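Local coordinates for protein rhamnosidase B (Bacillus sp., PDB 2OKX) that hydrolyses terminal non-reducing alpha-L-rhamnose residues in rhamnosides, as a glycoside hydrolase of family 78 whose catalytic domain is probably its alpha barrel, at residues R4-S9 and G180-A185; V284-Y289 and N849-D854; N333-A338 and F387-Y392; S624-W629 and A677-L682. All blocks are in the same frame, centred on the assembly; numbering follows the deposited sequence.

Contact 1 of 4, residues R4-S9 and G180-A185; sequences RNWNAS and GPAGTA
Trp6 meets Ala182 through CB and the CG-CD1 bond of its five-membered ring, with Trp6 CD1 3.5 Å from Ala182 CB. The methyl approaches the ring obliquely. The first torsion of Trp6 sets CG anti to its own carbonyl carbon, beside the backbone N (chi1 -65°), which puts Trp6 CG 3.6 Å from Ala182 CB. One face of the ring carries Arg4 NH1, 3.2 Å above the plane and offset toward the rim. Arg4 NH2 forms a salt bridge with Glu114 on strand 110-117, and Tyr73 meets the Trp6 ring edge-to-face.

Backbone polar groups are joined by one water, which accepts from Ala182 N at 2.8 Å and donates to Ala8 O at 2.7 Å; its bond to Trp6 O is weak. Farther along, Ser9 CA approaches Gly180 O at 3.5 Å, where the chain entering strand 9-12 runs beside the end of strand 174-181, its neighbour in an antiparallel sheet. Residues Pro181 to Thr184 form a type II beta turn. Thr184 N and Thr184 OG1 both donate to Pro181 O, reaching it from the same face of its carbonyl plane, with OG1 at 2.7 Å.

With water standing between Ala182 N and Ala8 O, the polar link of the two segments is indirect, and the fit of Trp6 against the turn rests on a single methyl.

Contact 2 of 4, residues V284-Y289 and N849-D854; sequences VQPERY and NRSNPD
Gln285 O receives Asn852 ND2 at 2.9 Å, the hydrogen bond that joins the two segments. The N-H...O angle of 170° makes it nearly straight, and the acceptor lies 6° out of the Asn852 amide plane. Seen from the carbonyl, the donor is tilted 26° from the plane of Gln285 C=O. Asn852 CG stands anti to its backbone N, and from there the amide spans the gap. Its other end is occupied too: OD1 accepts from Asp854 N at 2.7 Å, closing an Asx turn that fixes the rotation of the amide and leaves ND2 directed at Gln285. An alanine in place of Asn852 would probably leave Gln285 O without this donor and Asp854 N without its acceptor, so that the turn would be less firmly held.

Van der Waals contacts flank the bond. Val284 CG1 lies 3.5 Å from Asn852 ND2, while Pro286, which follows a cis peptide bond, packs its CD on Ser851 CB at 3.8 Å. The extended side chain of Gln285 passes Ser851 O with its CG and brings OE1 to 3.4 Å from Pro853 CD, the Gln285 and Pro853 side chains crossing at about a right angle. Pro286 also touches Tyr480.

The segment leading into strand 288-294 belongs to domain D2, and the loop 849-854 to the six-hairpin glycosidase domain, between helices 817-833 and 868-876. The chemistry is consistent with a surface contact between these domains in which the one direct hydrogen bond supplies the directionality.

Contact 3 of 4, residues N333-A338 and F387-Y392; sequences NGVPLA and FEPSLY
Val335, Phe387 and Tyr392 carry most of this buried contact, which lies between two antiparallel sheets of domain D2, consistent with the beta-sandwich of galactose-binding-like domains. Segment 333-338 leads into strand 338-340, and segment 387-392 connects strand 384-386 with strand 392-393 through a short 3-10 segment at residues 389-390. Strand 338-340 pairs antiparallel with 384-386, whereas 392-393 is the outermost strand of a different sheet, so the contact joins the two sheets.

Val335 provides the apolar centre. Its CG1 is anti to the backbone N (chi1 179°) and sits over the middle of the Tyr392 ring, 3.4 Å from the centroid and 9° off the normal, a clear CH-pi contact. The same methyl meets Phe387 CB at 3.6 Å, while Val335 CG2 lies 3.6 Å from Tyr392 CD2. One methyl is consequently shared between the tyrosine face and the root of the phenylalanine side chain.

Phe387 CB also rests on Leu337 O at 3.5 Å, and its side chain also touches Leu223 and Leu225. Tyr392 is bordered by Leu337 CD1, 3.6 Å from Tyr392 CE1, and both Leu337 and Pro336 cross its side chain at about a right angle. The hydroxyl of the buried Tyr392 bonds to Tyr219 OH and Glu394 OE2, which hold the far end of the ring in place, with Pro336 CG 3.4 Å from Tyr392 OH. Between the backbones, one water donates to Leu337 O and accepts from Phe387 N at 2.6 Å.

Contact 4 of 4, residues S624-W629 and A677-L682; sequences SVIPNW and AGWNLL
Trp679 meets segment 624-629 from its first side-chain carbon: CB lies 3.6 Å from Val625 O. CG stands anti to the backbone N (chi1 -163°), and beyond it the six-membered ring extends under Ile626. Trp679 CD2 touches both Ile626 CG1 and Ile626 CD1, and Trp679 CE3 is 3.5 Å from Ile626 CG1. Ile626 CD1 lies over one face of the Trp679 ring, 3.7 Å from the centroid of the six-membered ring and 20° off its normal, a CH-pi contact; CZ3 and CH2 lie beneath the same methyl. At the ring edge Ser624 OG lies 3.5 Å from Trp679 CE3, its hydroxyl bonded to Asp350 and Asp616.

Both segments lie in the six-hairpin glycosidase domain, the alpha barrel of this enzyme, an (alpha/alpha)6 barrel in this family. Here the N-terminus of helix 627-644, with Ile626 at the N-cap position, faces the loop between helix 647-665 and strand 694-695. An alanine in place of Trp679 would probably open a gap beneath Ile626 CD1 and leave that side chain freer to turn.

Ile626 CD1 also comes within 4.2 Å of Leu681 CD2. One water links Val625 O to Trp679 N, and another accepts from Asn628 N and donates to Leu681 O at 2.9 Å.

Contacts 3 and 4 are buried and mainly apolar, each with a methyl set over an aromatic face; contacts 1 and 2 lie at the surface and bury less area. Contact 2 alone has a clear direct hydrogen bond between its segments, whereas waters bridge the backbones in contacts 1, 3 and 4. Contact 1 joins neighbours at a sheet edge, contact 3 packs loops beside two sheets, and contact 4 sets a helix start against a loop. Contact 2 spans two domains, and contacts 3 and 4 are nested in the chain loop it closes. Its nearest atoms are about 7 Å from those of contact 4.

Contact 1 of 4, residues R4-S9 and G180-A185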
loop_
_atom_site.group_PDB
_atom_site.type_symbol
_atom_site.label_atom_id
_atom_site.label_comp_id
_atom_site.label_asym_id
_atom_site.label_seq_id
_atom_site.Cartn_x
_atom_site.Cartn_y
_atom_site.Cartn_z
ATOM N N ARG A 4 15.915 25.758 2.487
ATOM C CA ARG A 4 16.285 26.809 3.418
ATOM C C ARG A 4 17.727 26.593 3.862
ATOM O O ARG A 4 18.316 25.549 3.600
ATOM C CB ARG A 4 15.362 26.780 4.643
ATOM C CG ARG A 4 15.422 25.495 5.460
ATOM C CD ARG A 4 14.421 25.537 6.603
ATOM N NE ARG A 4 14.759 26.544 7.607
ATOM C CZ ARG A 4 15.607 26.347 8.612
ATOM N NH1 ARG A 4 16.213 25.173 8.751
ATOM N NH2 ARG A 4 15.842 27.320 9.489
ATOM N N ASN A 5 18.291 27.584 4.544
ATOM C CA ASN A 5 19.664 27.474 5.045
ATOM C C ASN A 5 19.538 26.920 6.435
ATOM O O ASN A 5 18.862 27.521 7.296
ATOM C CB ASN A 5 20.334 28.851 5.128
ATOM C CG ASN A 5 20.407 29.542 3.798
ATOM O OD1 ASN A 5 20.742 28.920 2.750
ATOM N ND2 ASN A 5 20.121 30.847 3.800
ATOM N N TRP A 6 20.186 25.796 6.682
ATOM C CA TRP A 6 20.127 25.168 7.979
ATOM C C TRP A 6 21.270 25.547 8.927
ATOM O O TRP A 6 22.407 25.777 8.503
ATOM C CB TRP A 6 20.107 23.646 7.801
ATOM C CG TRP A 6 18.883 23.138 7.102
ATOM C CD1 TRP A 6 18.610 23.188 5.764
ATOM C CD2 TRP A 6 17.772 22.489 7.716
ATOM N NE1 TRP A 6 17.395 22.598 5.507
ATOM C CE2 TRP A 6 16.860 22.160 6.690
ATOM C CE3 TRP A 6 17.459 22.152 9.035
ATOM C CZ2 TRP A 6 15.644 21.505 6.945
ATOM C CZ3 TRP A 6 16.247 21.497 9.292
ATOM C CH2 TRP A 6 15.358 21.182 8.245
ATOM N N ASN A 7 20.943 25.592 10.212
ATOM C CA ASN A 7 21.898 25.907 11.265
ATOM C C ASN A 7 21.839 24.755 12.252
ATOM O O ASN A 7 22.057 24.929 13.450
ATOM C CB ASN A 7 21.516 27.208 11.972
ATOM C CG ASN A 7 21.511 28.394 11.036
ATOM O OD1 ASN A 7 22.538 28.739 10.451
ATOM N ND2 ASN A 7 20.350 29.026 10.883
ATOM N N ALA A 8 21.517 23.578 11.731
ATOM C CA ALA A 8 21.421 22.374 12.541
ATOM C C ALA A 8 22.197 21.276 11.833
ATOM O O ALA A 8 22.521 21.399 10.651
ATOM C CB ALA A 8 19.961 21.965 12.710
ATOM N N SER A 9 22.489 20.202 12.554
ATOM C CA SER A 9 23.239 19.097 11.978
ATOM C C SER A 9 22.486 17.780 12.064
ATOM O O SER A 9 21.720 17.553 13.000
ATOM C CB SER A 9 24.581 18.951 12.700
ATOM O OG SER A 9 25.316 20.162 12.654
ATOM N N GLY A 180 26.825 15.509 10.066
ATOM C CA GLY A 180 27.222 16.559 9.147
ATOM C C GLY A 180 26.120 17.584 8.967
ATOM O O GLY A 180 25.003 17.386 9.446
ATOM N N PRO A 181 26.400 18.698 8.278
ATOM C CA PRO A 181 25.383 19.728 8.069
ATOM C C PRO A 181 24.371 19.290 7.016
ATOM O O PRO A 181 24.467 18.190 6.473
ATOM C CB PRO A 181 26.207 20.921 7.608
ATOM C CG PRO A 181 27.271 20.256 6.777
ATOM C CD PRO A 181 27.676 19.081 7.646
ATOM N N ALA A 182 23.400 20.152 6.737
ATOM C CA ALA A 182 22.397 19.852 5.727
ATOM C C ALA A 182 23.120 19.765 4.389
ATOM O O ALA A 182 23.914 20.643 4.049
ATOM C CB ALA A 182 21.345 20.952 5.685
ATOM N N GLY A 183 22.853 18.703 3.635
ATOM C CA GLY A 183 23.502 18.539 2.349
ATOM C C GLY A 183 24.468 17.373 2.371
ATOM O O GLY A 183 24.971 16.958 1.331
ATOM N N THR A 184 24.735 16.852 3.564
ATOM C CA THR A 184 25.634 15.717 3.727
ATOM C C THR A 184 24.945 14.479 3.156
ATOM O O THR A 184 23.733 14.314 3.308
ATOM C CB THR A 184 25.954 15.476 5.218
ATOM O OG1 THR A 184 26.544 16.655 5.776
ATOM C CG2 THR A 184 26.919 14.312 5.383
ATOM N N ALA A 185 25.712 13.615 2.495
ATOM C CA ALA A 185 25.154 12.400 1.912
ATOM C C ALA A 185 24.494 11.571 3.005
ATOM O O ALA A 185 24.915 11.615 4.161
ATOM C CB ALA A 185 26.251 11.587 1.229
HETATM O O HOH W 1 23.194 22.414 8.294
#

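Contact 2 of 4, residues V284-Y289 and N849-D854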
loop_
_atom_site.group_PDB
_atom_site.type_symbol
_atom_site.label_atom_id
_atom_site.label_comp_id
_atom_site.label_asym_id
_atom_site.label_seq_id
_atom_site.Cartn_x
_atom_site.Cartn_y
_atom_site.Cartn_z
ATOM N N VAL A 284 -5.515 -25.237 3.837
ATOM C CA VAL A 284 -6.173 -24.518 2.759
ATOM C C VAL A 284 -5.132 -23.569 2.181
ATOM O O VAL A 284 -4.608 -22.705 2.888
ATOM C CB VAL A 284 -7.382 -23.700 3.275
ATOM C CG1 VAL A 284 -8.018 -22.932 2.124
ATOM C CG2 VAL A 284 -8.405 -24.633 3.921
ATOM N N GLN A 285 -4.822 -23.749 0.902
ATOM C CA GLN A 285 -3.835 -22.917 0.227
ATOM C C GLN A 285 -4.006 -21.462 0.640
ATOM O O GLN A 285 -5.124 -20.952 0.690
ATOM C CB GLN A 285 -3.990 -23.056 -1.287
ATOM C CG GLN A 285 -3.020 -22.222 -2.097
ATOM C CD GLN A 285 -3.189 -22.448 -3.585
ATOM O OE1 GLN A 285 -4.281 -22.279 -4.129
ATOM N NE2 GLN A 285 -2.108 -22.836 -4.254
ATOM N N PRO A 286 -2.896 -20.763 0.912
ATOM C CA PRO A 286 -1.505 -21.221 0.837
ATOM C C PRO A 286 -0.961 -21.939 2.073
ATOM O O PRO A 286 0.216 -22.296 2.109
ATOM C CB PRO A 286 -0.752 -19.931 0.574
ATOM C CG PRO A 286 -1.482 -18.980 1.491
ATOM C CD PRO A 286 -2.950 -19.327 1.249
ATOM N N GLU A 287 -1.795 -22.149 3.084
ATOM C CA GLU A 287 -1.328 -22.814 4.303
ATOM C C GLU A 287 -1.054 -24.297 4.091
ATOM O O GLU A 287 -1.628 -24.930 3.211
ATOM C CB GLU A 287 -2.359 -22.680 5.426
ATOM C CG GLU A 287 -2.849 -21.272 5.686
ATOM C CD GLU A 287 -3.908 -21.225 6.769
ATOM O OE1 GLU A 287 -4.579 -20.178 6.901
ATOM O OE2 GLU A 287 -4.067 -22.234 7.493
ATOM N N ARG A 288 -0.164 -24.849 4.907
ATOM C CA ARG A 288 0.137 -26.267 4.824
ATOM C C ARG A 288 0.588 -26.777 6.182
ATOM O O ARG A 288 1.331 -26.101 6.896
ATOM C CB ARG A 288 1.215 -26.546 3.773
ATOM C CG ARG A 288 1.483 -28.038 3.594
ATOM C CD ARG A 288 2.462 -28.326 2.465
ATOM N NE ARG A 288 1.896 -28.048 1.147
ATOM C CZ ARG A 288 2.501 -28.345 0.001
ATOM N NH1 ARG A 288 3.693 -28.932 0.012
ATOM N NH2 ARG A 288 1.919 -28.053 -1.156
ATOM N N TYR A 289 0.109 -27.964 6.538
ATOM C CA TYR A 289 0.466 -28.593 7.805
ATOM C C TYR A 289 0.844 -30.054 7.564
ATOM O O TYR A 289 0.184 -30.757 6.802
ATOM C CB TYR A 289 -0.706 -28.527 8.793
ATOM C CG TYR A 289 -1.255 -27.132 8.985
ATOM C CD1 TYR A 289 -2.185 -26.599 8.088
ATOM C CD2 TYR A 289 -0.796 -26.322 10.018
ATOM C CE1 TYR A 289 -2.637 -25.293 8.215
ATOM C CE2 TYR A 289 -1.242 -25.010 10.154
ATOM C CZ TYR A 289 -2.161 -24.502 9.245
ATOM O OH TYR A 289 -2.579 -23.196 9.356
ATOM N N ASN A 849 -3.210 -12.673 -9.045
ATOM C CA ASN A 849 -2.893 -11.818 -7.909
ATOM C C ASN A 849 -3.553 -12.112 -6.553
ATOM O O ASN A 849 -3.928 -11.187 -5.837
ATOM C CB ASN A 849 -3.180 -10.372 -8.341
ATOM C CG ASN A 849 -2.590 -9.341 -7.404
ATOM O OD1 ASN A 849 -1.417 -9.415 -7.036
ATOM N ND2 ASN A 849 -3.399 -8.359 -7.029
ATOM N N ARG A 850 -3.686 -13.386 -6.192
ATOM C CA ARG A 850 -4.285 -13.742 -4.903
ATOM C C ARG A 850 -3.778 -15.101 -4.409
ATOM O O ARG A 850 -3.546 -16.011 -5.203
ATOM C CB ARG A 850 -5.815 -13.731 -5.006
ATOM C CG ARG A 850 -6.416 -14.753 -5.967
ATOM C CD ARG A 850 -7.877 -14.408 -6.273
ATOM N NE ARG A 850 -7.985 -13.267 -7.183
ATOM C CZ ARG A 850 -9.114 -12.616 -7.459
ATOM N NH1 ARG A 850 -10.256 -12.979 -6.891
ATOM N NH2 ARG A 850 -9.102 -11.605 -8.320
ATOM N N SER A 851 -3.606 -15.224 -3.093
ATOM C CA SER A 851 -3.093 -16.451 -2.481
ATOM C C SER A 851 -3.952 -17.697 -2.671
ATOM O O SER A 851 -3.434 -18.817 -2.687
ATOM C CB SER A 851 -2.859 -16.230 -0.984
ATOM O OG SER A 851 -1.866 -15.243 -0.771
ATOM N N ASN A 852 -5.261 -17.501 -2.799
ATOM C CA ASN A 852 -6.197 -18.605 -2.989
ATOM C C ASN A 852 -7.250 -18.171 -4.005
ATOM O O ASN A 852 -7.864 -17.114 -3.859
ATOM C CB ASN A 852 -6.865 -18.967 -1.657
ATOM C CG ASN A 852 -7.751 -20.200 -1.757
ATOM O OD1 ASN A 852 -8.672 -20.255 -2.574
ATOM N ND2 ASN A 852 -7.479 -21.195 -0.918
ATOM N N PRO A 853 -7.475 -18.990 -5.047
ATOM C CA PRO A 853 -8.452 -18.691 -6.099
ATOM C C PRO A 853 -9.894 -18.524 -5.619
ATOM O O PRO A 853 -10.738 -18.003 -6.350
ATOM C CB PRO A 853 -8.292 -19.871 -7.055
ATOM C CG PRO A 853 -7.932 -20.995 -6.129
ATOM C CD PRO A 853 -6.906 -20.336 -5.234
ATOM N N ASP A 854 -10.176 -18.966 -4.396
ATOM C CA ASP A 854 -11.522 -18.848 -3.843
ATOM C C ASP A 854 -11.734 -17.485 -3.191
ATOM O O ASP A 854 -12.863 -17.109 -2.875
ATOM C CB ASP A 854 -11.781 -19.951 -2.810
ATOM C CG ASP A 854 -11.785 -21.341 -3.423
ATOM O OD1 ASP A 854 -12.595 -21.591 -4.342
ATOM O OD2 ASP A 854 -10.978 -22.186 -2.984
#

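Contact 3 of 4, residues N333-A338 and F387-Y392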
loop_
_atom_site.group_PDB
_atom_site.type_symbol
_atom_site.label_atom_id
_atom_site.label_comp_id
_atom_site.label_asym_id
_atom_site.label_seq_id
_atom_site.Cartn_x
_atom_site.Cartn_y
_atom_site.Cartn_z
ATOM N N ASN A 333 24.187 -19.782 18.019
ATOM C CA ASN A 333 24.196 -18.325 18.022
ATOM C C ASN A 333 22.901 -17.766 18.606
ATOM O O ASN A 333 22.673 -16.558 18.573
ATOM C CB ASN A 333 24.414 -17.772 16.607
ATOM C CG ASN A 333 23.211 -17.970 15.698
ATOM O OD1 ASN A 333 23.155 -17.404 14.604
ATOM N ND2 ASN A 333 22.252 -18.776 16.137
ATOM N N GLY A 334 22.060 -18.647 19.141
ATOM C CA GLY A 334 20.804 -18.209 19.725
ATOM C C GLY A 334 19.563 -18.627 18.950
ATOM O O GLY A 334 18.497 -18.817 19.535
ATOM N N VAL A 335 19.697 -18.762 17.634
ATOM C CA VAL A 335 18.584 -19.163 16.777
ATOM C C VAL A 335 18.687 -20.663 16.506
ATOM O O VAL A 335 19.689 -21.132 15.971
ATOM C CB VAL A 335 18.622 -18.395 15.437
ATOM C CG1 VAL A 335 17.474 -18.833 14.547
ATOM C CG2 VAL A 335 18.559 -16.901 15.702
ATOM N N PRO A 336 17.646 -21.431 16.868
ATOM C CA PRO A 336 17.592 -22.884 16.686
ATOM C C PRO A 336 17.459 -23.387 15.252
ATOM O O PRO A 336 17.191 -24.567 15.028
ATOM C CB PRO A 336 16.398 -23.286 17.543
ATOM C CG PRO A 336 15.470 -22.129 17.348
ATOM C CD PRO A 336 16.403 -20.938 17.490
ATOM N N LEU A 337 17.643 -22.495 14.287
ATOM C CA LEU A 337 17.547 -22.870 12.884
ATOM C C LEU A 337 18.823 -22.469 12.167
ATOM O O LEU A 337 19.558 -21.595 12.623
ATOM C CB LEU A 337 16.367 -22.159 12.202
ATOM C CG LEU A 337 14.957 -22.315 12.771
ATOM C CD1 LEU A 337 13.986 -21.464 11.970
ATOM C CD2 LEU A 337 14.544 -23.764 12.725
ATOM N N ALA A 338 19.073 -23.119 11.041
ATOM C CA ALA A 338 20.232 -22.822 10.214
ATOM C C ALA A 338 19.755 -22.902 8.774
ATOM O O ALA A 338 18.726 -23.511 8.493
ATOM C CB ALA A 338 21.331 -23.847 10.457
ATOM N N PHE A 387 21.688 -18.745 11.426
ATOM C CA PHE A 387 20.650 -17.788 11.046
ATOM C C PHE A 387 20.912 -16.456 11.739
ATOM O O PHE A 387 20.994 -16.406 12.961
ATOM C CB PHE A 387 19.283 -18.320 11.469
ATOM C CG PHE A 387 18.158 -17.868 10.585
ATOM C CD1 PHE A 387 17.569 -18.753 9.686
ATOM C CD2 PHE A 387 17.705 -16.554 10.630
ATOM C CE1 PHE A 387 16.541 -18.335 8.839
ATOM C CE2 PHE A 387 16.679 -16.123 9.788
ATOM C CZ PHE A 387 16.096 -17.017 8.890
ATOM N N GLU A 388 21.051 -15.378 10.967
ATOM C CA GLU A 388 21.302 -14.069 11.564
ATOM C C GLU A 388 20.172 -13.729 12.541
ATOM O O GLU A 388 19.010 -13.630 12.154
ATOM C CB GLU A 388 21.409 -12.984 10.484
ATOM C CG GLU A 388 21.851 -11.633 11.045
ATOM C CD GLU A 388 21.978 -10.542 9.992
ATOM O OE1 GLU A 388 22.332 -9.399 10.360
ATOM O OE2 GLU A 388 21.724 -10.818 8.801
ATOM N N PRO A 389 20.507 -13.552 13.829
ATOM C CA PRO A 389 19.559 -13.230 14.902
ATOM C C PRO A 389 18.533 -12.131 14.617
ATOM O O PRO A 389 17.355 -12.292 14.921
ATOM C CB PRO A 389 20.474 -12.869 16.066
ATOM C CG PRO A 389 21.644 -13.781 15.846
ATOM C CD PRO A 389 21.881 -13.632 14.361
ATOM N N SER A 390 18.978 -11.018 14.042
ATOM C CA SER A 390 18.080 -9.904 13.756
ATOM C C SER A 390 17.016 -10.217 12.698
ATOM O O SER A 390 16.051 -9.465 12.538
ATOM C CB SER A 390 18.888 -8.674 13.334
ATOM O OG SER A 390 19.604 -8.909 12.135
ATOM N N LEU A 391 17.186 -11.329 11.992
ATOM C CA LEU A 391 16.245 -11.727 10.948
ATOM C C LEU A 391 15.349 -12.852 11.440
ATOM O O LEU A 391 14.637 -13.475 10.658
ATOM C CB LEU A 391 17.012 -12.209 9.707
ATOM C CG LEU A 391 18.097 -11.288 9.139
ATOM C CD1 LEU A 391 18.725 -11.934 7.908
ATOM C CD2 LEU A 391 17.498 -9.937 8.788
ATOM N N TYR A 392 15.374 -13.097 12.744
ATOM C CA TYR A 392 14.606 -14.187 13.331
ATOM C C TYR A 392 13.909 -13.811 14.633
ATOM O O TYR A 392 14.481 -13.110 15.470
ATOM C CB TYR A 392 15.554 -15.360 13.598
ATOM C CG TYR A 392 14.934 -16.534 14.310
ATOM C CD1 TYR A 392 14.330 -17.565 13.596
ATOM C CD2 TYR A 392 14.959 -16.623 15.704
ATOM C CE1 TYR A 392 13.770 -18.659 14.246
ATOM C CE2 TYR A 392 14.398 -17.712 16.366
ATOM C CZ TYR A 392 13.808 -18.725 15.631
ATOM O OH TYR A 392 13.264 -19.814 16.269
HETATM O O HOH W 2 21.441 -20.015 13.737
#

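Contact 4 of 4, residues S624-W629 and A677-L682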
loop_
_atom_site.group_PDB
_atom_site.type_symbol
_atom_site.label_atom_id
_atom_site.label_comp_id
_atom_site.label_asym_id
_atom_site.label_seq_id
_atom_site.Cartn_x
_atom_site.Cartn_y
_atom_site.Cartn_z
ATOM N N SER A 624 11.210 -1.229 -11.229
ATOM C CA SER A 624 10.224 -1.938 -12.028
ATOM C C SER A 624 9.516 -0.970 -12.962
ATOM O O SER A 624 9.243 0.174 -12.596
ATOM C CB SER A 624 9.202 -2.608 -11.108
ATOM O OG SER A 624 8.159 -3.212 -11.847
ATOM N N VAL A 625 9.220 -1.438 -14.170
ATOM C CA VAL A 625 8.549 -0.614 -15.163
ATOM C C VAL A 625 7.347 -1.301 -15.790
ATOM O O VAL A 625 7.396 -2.485 -16.126
ATOM C CB VAL A 625 9.505 -0.222 -16.327
ATOM C CG1 VAL A 625 8.711 0.444 -17.452
ATOM C CG2 VAL A 625 10.587 0.715 -15.829
ATOM N N ILE A 626 6.265 -0.543 -15.928
ATOM C CA ILE A 626 5.056 -1.018 -16.580
ATOM C C ILE A 626 4.731 0.104 -17.564
ATOM O O ILE A 626 4.333 1.200 -17.161
ATOM C CB ILE A 626 3.884 -1.198 -15.601
ATOM C CG1 ILE A 626 4.214 -2.294 -14.583
ATOM C CG2 ILE A 626 2.624 -1.576 -16.377
ATOM C CD1 ILE A 626 3.099 -2.561 -13.580
ATOM N N PRO A 627 4.930 -0.143 -18.868
ATOM C CA PRO A 627 4.652 0.873 -19.890
ATOM C C PRO A 627 3.339 1.632 -19.682
ATOM O O PRO A 627 3.329 2.858 -19.638
ATOM C CB PRO A 627 4.667 0.068 -21.185
ATOM C CG PRO A 627 5.727 -0.970 -20.899
ATOM C CD PRO A 627 5.383 -1.403 -19.486
ATOM N N ASN A 628 2.235 0.903 -19.553
ATOM C CA ASN A 628 0.934 1.539 -19.362
ATOM C C ASN A 628 0.886 2.469 -18.147
ATOM O O ASN A 628 0.219 3.503 -18.186
ATOM C CB ASN A 628 -0.161 0.473 -19.254
ATOM C CG ASN A 628 -0.502 -0.151 -20.598
ATOM O OD1 ASN A 628 -1.052 -1.257 -20.667
ATOM N ND2 ASN A 628 -0.189 0.563 -21.676
ATOM N N TRP A 629 1.584 2.117 -17.069
ATOM C CA TRP A 629 1.577 2.976 -15.891
ATOM C C TRP A 629 2.206 4.320 -16.232
ATOM O O TRP A 629 1.709 5.370 -15.822
ATOM C CB TRP A 629 2.336 2.336 -14.721
ATOM C CG TRP A 629 1.526 1.362 -13.872
ATOM C CD1 TRP A 629 1.716 1.092 -12.543
ATOM C CD2 TRP A 629 0.468 0.492 -14.308
ATOM N NE1 TRP A 629 0.849 0.113 -12.128
ATOM C CE2 TRP A 629 0.073 -0.275 -13.188
ATOM C CE3 TRP A 629 -0.183 0.284 -15.534
ATOM C CZ2 TRP A 629 -0.942 -1.236 -13.257
ATOM C CZ3 TRP A 629 -1.195 -0.672 -15.601
ATOM C CH2 TRP A 629 -1.563 -1.420 -14.468
ATOM N N ALA A 677 10.782 -6.234 -23.774
ATOM C CA ALA A 677 11.010 -7.365 -22.888
ATOM C C ALA A 677 10.826 -6.803 -21.486
ATOM O O ALA A 677 11.748 -6.214 -20.927
ATOM C CB ALA A 677 12.427 -7.902 -23.061
ATOM N N GLY A 678 9.628 -6.965 -20.933
ATOM C CA GLY A 678 9.362 -6.446 -19.604
ATOM C C GLY A 678 7.971 -6.779 -19.105
ATOM O O GLY A 678 7.289 -7.629 -19.671
ATOM N N TRP A 679 7.548 -6.107 -18.040
ATOM C CA TRP A 679 6.233 -6.342 -17.455
ATOM C C TRP A 679 5.207 -5.552 -18.267
ATOM O O TRP A 679 4.954 -4.382 -17.995
ATOM C CB TRP A 679 6.246 -5.886 -15.993
ATOM C CG TRP A 679 5.125 -6.413 -15.149
ATOM C CD1 TRP A 679 4.198 -7.357 -15.497
ATOM C CD2 TRP A 679 4.826 -6.034 -13.801
ATOM N NE1 TRP A 679 3.341 -7.587 -14.448
ATOM C CE2 TRP A 679 3.704 -6.787 -13.394
ATOM C CE3 TRP A 679 5.401 -5.131 -12.896
ATOM C CZ2 TRP A 679 3.140 -6.662 -12.119
ATOM C CZ3 TRP A 679 4.838 -5.006 -11.625
ATOM C CH2 TRP A 679 3.720 -5.769 -11.252
ATOM N N ASN A 680 4.627 -6.209 -19.268
ATOM C CA ASN A 680 3.645 -5.590 -20.163
ATOM C C ASN A 680 2.230 -5.816 -19.650
ATOM O O ASN A 680 1.399 -6.423 -20.328
ATOM C CB ASN A 680 3.794 -6.196 -21.561
ATOM C CG ASN A 680 5.227 -6.164 -22.055
ATOM O OD1 ASN A 680 5.703 -7.112 -22.686
ATOM N ND2 ASN A 680 5.924 -5.069 -21.774
ATOM N N LEU A 681 1.961 -5.298 -18.457
ATOM C CA LEU A 681 0.674 -5.470 -17.800
ATOM C C LEU A 681 -0.398 -4.426 -18.075
ATOM O O LEU A 681 -0.111 -3.287 -18.441
ATOM C CB LEU A 681 0.893 -5.533 -16.283
ATOM C CG LEU A 681 -0.352 -5.667 -15.400
ATOM C CD1 LEU A 681 -0.870 -7.091 -15.496
ATOM C CD2 LEU A 681 -0.018 -5.314 -13.954
ATOM N N LEU A 682 -1.644 -4.846 -17.876
ATOM C CA LEU A 682 -2.804 -3.979 -18.005
ATOM C C LEU A 682 -3.845 -4.383 -16.960
ATOM O O LEU A 682 -4.186 -3.589 -16.090
ATOM C CB LEU A 682 -3.438 -4.054 -19.397
ATOM C CG LEU A 682 -4.736 -3.229 -19.478
ATOM C CD1 LEU A 682 -4.454 -1.785 -19.069
ATOM C CD2 LEU A 682 -5.318 -3.281 -20.881
HETATM O O HOH W 3 9.272 -3.976 -17.162
HETATM O O HOH W 4 1.986 -1.889 -19.862
#